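Local coordinates for protein (soluble lytic transglycosylase SLT70) (Escherichia coli, PDB 1QSA), which cleaves the glycosidic bonds between N-acetylmuramic acid and N-acetylglucosamine in peptidoglycan, leaving a 1,6-anhydro bond on the muramic acid residue, at residues 12-17 with 42-47; 200-205 with 234-239. All coordinates share one frame; numbering follows the deposited sequence.

How the interactions relate
Interactions 1 and 2 both join near-parallel helices of the alpha-superhelix that makes up much of this strand-free chain. Each pairs a helix with the next but one along the chain: 3-18 with 38-48, then 201-207 with 230-243. Interaction 1 closes before interaction 2 opens; their centres lie about 62 Å apart on opposite sides of the chain's centre, and their nearest atoms are about 45 Å from each other. They share no helix and do not touch. Together they illustrate how one superhelical plan accepts different joints, an arginine laid on a tryptophan in one and a small apolar contact in the other. Both sit away from the predicted active-site residue E478.

Interaction 1: residues 12-17 with 42-47; sequences QIKQAW and EYRQIT. With ACT (acetate ion), chain O.
W17 and R44 stack where helices 3-18 and 38-48 run side by side in the alpha-superhelix, their local axes 12.9 Å apart. The contact is chiefly a cation-pi stack. R44 CZ sits 3.7 Å from the centroid of the five-membered ring of W17, and the guanidinium and indole planes differ by only 21°. R44 CG is anti to the backbone N (chi1 -170°) and the chain stays extended as far as NE, which carries it lengthwise over the indole; its CD makes a CH-pi contact, 3.7 Å from the centroid of the six-membered ring. W17 NE1 and R44 NE, both donors, merely pass in the stack, for the indole N-H bonds to D48 and R44 NH2 forms a salt bridge with D18. Around the stack, backbone N of Q45 approaches W17 CZ2 at 3.6 Å. Were W17 replaced by an alanine, the R44 guanidinium would probably lose the flat surface it lies on, and D48 its indole donor. Among the polar links, K14 NZ donates to an acetate ion, probably from the crystallisation liquor, that is also hydrogen-bonded to Y10 OH. At the guanidinium edge, water 1 accepts from R44 NH2 (3.3 Å) and donates to W17 O (3.0 Å).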
# COMPACT_ATOMS: atom_id res chain seq x y z
N GLN A 12 -1.03 -14.37 33.48
CA GLN A 12 -0.56 -13.94 34.79
C GLN A 12 0.92 -13.56 34.81
O GLN A 12 1.29 -12.56 35.45
CB GLN A 12 -0.92 -15.00 35.85
CG GLN A 12 -2.45 -15.06 36.07
CD GLN A 12 -2.95 -16.42 36.54
OE1 GLN A 12 -2.20 -17.39 36.66
NE2 GLN A 12 -4.26 -16.50 36.80
N ILE A 13 1.76 -14.30 34.10
CA ILE A 13 3.18 -13.98 34.08
C ILE A 13 3.41 -12.65 33.34
O ILE A 13 4.27 -11.87 33.72
CB ILE A 13 4.05 -15.13 33.53
CG1 ILE A 13 5.51 -14.95 33.97
CG2 ILE A 13 3.97 -15.22 32.00
CD1 ILE A 13 6.42 -16.11 33.56
N LYS A 14 2.61 -12.39 32.31
CA LYS A 14 2.74 -11.14 31.55
C LYS A 14 2.31 -9.96 32.42
O LYS A 14 2.91 -8.89 32.37
CB LYS A 14 1.90 -11.20 30.28
CG LYS A 14 2.53 -12.05 29.20
CD LYS A 14 1.56 -12.33 28.06
CE LYS A 14 1.13 -11.05 27.33
NZ LYS A 14 0.27 -11.39 26.15
N GLN A 15 1.26 -10.16 33.22
CA GLN A 15 0.78 -9.12 34.12
C GLN A 15 1.89 -8.79 35.14
O GLN A 15 2.17 -7.62 35.40
CB GLN A 15 -0.48 -9.60 34.84
CG GLN A 15 -1.06 -8.64 35.87
CD GLN A 15 -2.31 -9.22 36.55
OE1 GLN A 15 -2.28 -10.32 37.10
NE2 GLN A 15 -3.41 -8.48 36.50
N ALA A 16 2.52 -9.83 35.69
CA ALA A 16 3.60 -9.63 36.66
C ALA A 16 4.79 -8.91 36.01
O ALA A 16 5.34 -7.97 36.58
CB ALA A 16 4.06 -10.98 37.23
N TRP A 17 5.18 -9.38 34.82
CA TRP A 17 6.30 -8.82 34.07
C TRP A 17 6.06 -7.35 33.74
O TRP A 17 6.98 -6.53 33.87
CB TRP A 17 6.50 -9.63 32.79
CG TRP A 17 7.90 -9.74 32.27
CD1 TRP A 17 8.84 -8.74 32.20
CD2 TRP A 17 8.49 -10.89 31.66
NE1 TRP A 17 9.97 -9.21 31.56
CE2 TRP A 17 9.78 -10.53 31.23
CE3 TRP A 17 8.04 -12.20 31.44
CZ2 TRP A 17 10.64 -11.43 30.57
CZ3 TRP A 17 8.89 -13.10 30.79
CH2 TRP A 17 10.17 -12.71 30.37
N GLU A 42 10.82 -16.26 26.30
CA GLU A 42 12.28 -16.34 26.26
C GLU A 42 12.83 -15.14 25.50
O GLU A 42 13.84 -14.55 25.89
CB GLU A 42 12.73 -17.61 25.54
CG GLU A 42 12.43 -18.89 26.26
CD GLU A 42 12.95 -20.09 25.51
OE1 GLU A 42 12.40 -20.41 24.44
OE2 GLU A 42 13.91 -20.72 25.99
N TYR A 43 12.14 -14.76 24.42
CA TYR A 43 12.56 -13.62 23.62
C TYR A 43 12.51 -12.36 24.47
O TYR A 43 13.44 -11.54 24.44
CB TYR A 43 11.64 -13.47 22.39
CG TYR A 43 11.89 -12.20 21.60
CD1 TYR A 43 12.92 -12.12 20.66
CD2 TYR A 43 11.12 -11.06 21.83
CE1 TYR A 43 13.17 -10.93 19.96
CE2 TYR A 43 11.37 -9.86 21.14
CZ TYR A 43 12.39 -9.81 20.21
OH TYR A 43 12.63 -8.61 19.55
N ARG A 44 11.44 -12.21 25.25
CA ARG A 44 11.29 -11.04 26.12
C ARG A 44 12.42 -11.01 27.15
O ARG A 44 13.01 -9.96 27.41
CB ARG A 44 9.92 -11.05 26.81
CG ARG A 44 9.61 -9.75 27.54
CD ARG A 44 8.19 -9.75 28.13
NE ARG A 44 7.94 -8.56 28.94
CZ ARG A 44 6.75 -8.17 29.39
NH1 ARG A 44 5.64 -8.85 29.14
NH2 ARG A 44 6.67 -7.08 30.14
N GLN A 45 12.74 -12.16 27.72
CA GLN A 45 13.81 -12.26 28.72
C GLN A 45 15.17 -11.88 28.11
O GLN A 45 15.94 -11.10 28.69
CB GLN A 45 13.86 -13.69 29.25
CG GLN A 45 14.85 -13.93 30.36
CD GLN A 45 14.69 -15.33 30.92
OE1 GLN A 45 15.11 -16.30 30.29
NE2 GLN A 45 14.02 -15.44 32.06
N ILE A 46 15.47 -12.43 26.94
CA ILE A 46 16.75 -12.15 26.29
C ILE A 46 16.89 -10.67 25.94
O ILE A 46 17.91 -10.04 26.25
CB ILE A 46 16.91 -13.02 25.02
CG1 ILE A 46 17.04 -14.49 25.43
CG2 ILE A 46 18.13 -12.59 24.21
CD1 ILE A 46 17.02 -15.44 24.23
N THR A 47 15.85 -10.10 25.34
CA THR A 47 15.87 -8.70 24.94
C THR A 47 15.81 -7.70 26.08
O THR A 47 16.19 -6.54 25.90
CB THR A 47 14.79 -8.36 23.88
OG1 THR A 47 13.49 -8.74 24.34
CG2 THR A 47 15.11 -9.07 22.58
C ACT O . 2.47 -12.08 23.22
O ACT O . 2.38 -10.86 22.99
OXT ACT O . 1.98 -12.60 24.25
CH3 ACT O . 3.17 -12.97 22.21
O HOH W 1 8.11 -4.69 31.83

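Interaction 2: residues 200-205 with 234-239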
# COMPACT_ATOMS: atom_id res chain seq x y z
N THR A 200 14.36 27.65 -9.96
CA THR A 200 15.66 28.09 -10.48
C THR A 200 16.06 27.19 -11.67
O THR A 200 17.16 27.32 -12.21
CB THR A 200 16.78 28.01 -9.42
OG1 THR A 200 16.88 26.66 -8.92
CG2 THR A 200 16.49 28.94 -8.26
N VAL A 201 15.16 26.31 -12.10
CA VAL A 201 15.46 25.38 -13.19
C VAL A 201 15.99 25.95 -14.51
O VAL A 201 16.90 25.37 -15.10
CB VAL A 201 14.30 24.38 -13.45
CG1 VAL A 201 13.07 25.09 -14.02
CG2 VAL A 201 14.77 23.26 -14.38
N LEU A 202 15.44 27.06 -14.98
CA LEU A 202 15.93 27.62 -16.24
C LEU A 202 17.34 28.19 -16.06
O LEU A 202 18.19 28.04 -16.94
CB LEU A 202 14.97 28.67 -16.80
CG LEU A 202 15.30 29.18 -18.21
CD1 LEU A 202 15.40 28.02 -19.20
CD2 LEU A 202 14.23 30.17 -18.65
N THR A 203 17.59 28.81 -14.90
CA THR A 203 18.92 29.35 -14.59
C THR A 203 19.90 28.17 -14.49
O THR A 203 20.99 28.22 -15.06
CB THR A 203 18.91 30.13 -13.25
OG1 THR A 203 18.01 31.23 -13.36
CG2 THR A 203 20.29 30.65 -12.92
N PHE A 204 19.46 27.10 -13.82
CA PHE A 204 20.27 25.88 -13.67
C PHE A 204 20.65 25.34 -15.06
O PHE A 204 21.81 25.02 -15.31
CB PHE A 204 19.48 24.82 -12.88
CG PHE A 204 20.17 23.47 -12.78
CD1 PHE A 204 21.08 23.21 -11.75
CD2 PHE A 204 19.89 22.46 -13.71
CE1 PHE A 204 21.69 21.95 -11.64
CE2 PHE A 204 20.49 21.20 -13.61
CZ PHE A 204 21.40 20.94 -12.57
N ALA A 205 19.66 25.26 -15.94
CA ALA A 205 19.84 24.74 -17.30
C ALA A 205 20.78 25.59 -18.17
O ALA A 205 21.53 25.06 -18.98
CB ALA A 205 18.49 24.61 -17.99
N ARG A 234 4.47 25.44 -18.92
CA ARG A 234 4.15 25.31 -20.34
C ARG A 234 4.93 26.32 -21.18
O ARG A 234 5.52 25.97 -22.20
CB ARG A 234 2.64 25.51 -20.56
CG ARG A 234 2.17 25.21 -21.98
CD ARG A 234 0.67 25.47 -22.13
NE ARG A 234 0.38 26.90 -22.16
CZ ARG A 234 0.35 27.63 -23.27
NH1 ARG A 234 0.57 27.06 -24.45
NH2 ARG A 234 0.09 28.93 -23.21
N LEU A 235 4.99 27.56 -20.69
CA LEU A 235 5.68 28.65 -21.38
C LEU A 235 7.20 28.54 -21.37
O LEU A 235 7.87 29.12 -22.22
CB LEU A 235 5.25 29.99 -20.78
CG LEU A 235 3.80 30.38 -21.01
CD1 LEU A 235 3.50 31.66 -20.26
CD2 LEU A 235 3.52 30.53 -22.50
N MET A 236 7.73 27.78 -20.42
CA MET A 236 9.17 27.59 -20.29
C MET A 236 9.79 26.54 -21.21
O MET A 236 11.01 26.55 -21.42
CB MET A 236 9.49 27.21 -18.84
CG MET A 236 10.97 27.12 -18.53
SD MET A 236 11.28 26.36 -16.92
CE MET A 236 10.38 27.45 -15.84
N ILE A 237 8.98 25.65 -21.76
CA ILE A 237 9.51 24.58 -22.60
C ILE A 237 10.49 25.01 -23.70
O ILE A 237 11.57 24.42 -23.83
CB ILE A 237 8.40 23.64 -23.13
CG1 ILE A 237 7.74 22.91 -21.96
CG2 ILE A 237 8.99 22.63 -24.12
CD1 ILE A 237 6.62 21.95 -22.38
N PRO A 238 10.13 26.03 -24.51
CA PRO A 238 11.09 26.41 -25.56
C PRO A 238 12.45 26.83 -25.02
O PRO A 238 13.48 26.38 -25.52
CB PRO A 238 10.37 27.56 -26.28
CG PRO A 238 8.93 27.20 -26.14
CD PRO A 238 8.83 26.70 -24.70
N SER A 239 12.46 27.66 -23.98
CA SER A 239 13.70 28.13 -23.37
C SER A 239 14.52 26.99 -22.77
O SER A 239 15.75 26.97 -22.89
CB SER A 239 13.42 29.17 -22.29
OG SER A 239 12.96 30.38 -22.86
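V201 and L202 meet M236 and S239 with no aromatic ring or guanidinium between them. Among flat groups, what the contact touches is the carbonyl end of S239, whose C lies 3.8 Å from L202 CD1. The flat side chains of these two segments are engaged with other helices: F204 packs against A190 and L194 of helix 185-196, while R234 makes a cation-pi contact with W274. What remains is aliphatic and sulfur packing. M236 CG stands anti to the backbone N (chi1 -174°), which brings the thioether against V201, with SD 3.6 Å from V201 CG1 and CE 4.0 Å from the same methyl. L202 straddles S239, with CD1 at 3.8 Å and CD2 at 3.9 Å from S239 CB, so both methyls of its fork rest on one small side chain. Helix 230-243 is kinked at P238 and S239, whose backbone N atoms lack bonds to the preceding turn. With local axes 11.0 Å apart and only 7° from parallel, both segments also pack on helix 212-228, V201 against A218 and A221, I237 against F222. Such a joint, linking one helix to the next but one, belongs to the layered packing of an alpha-superhelix.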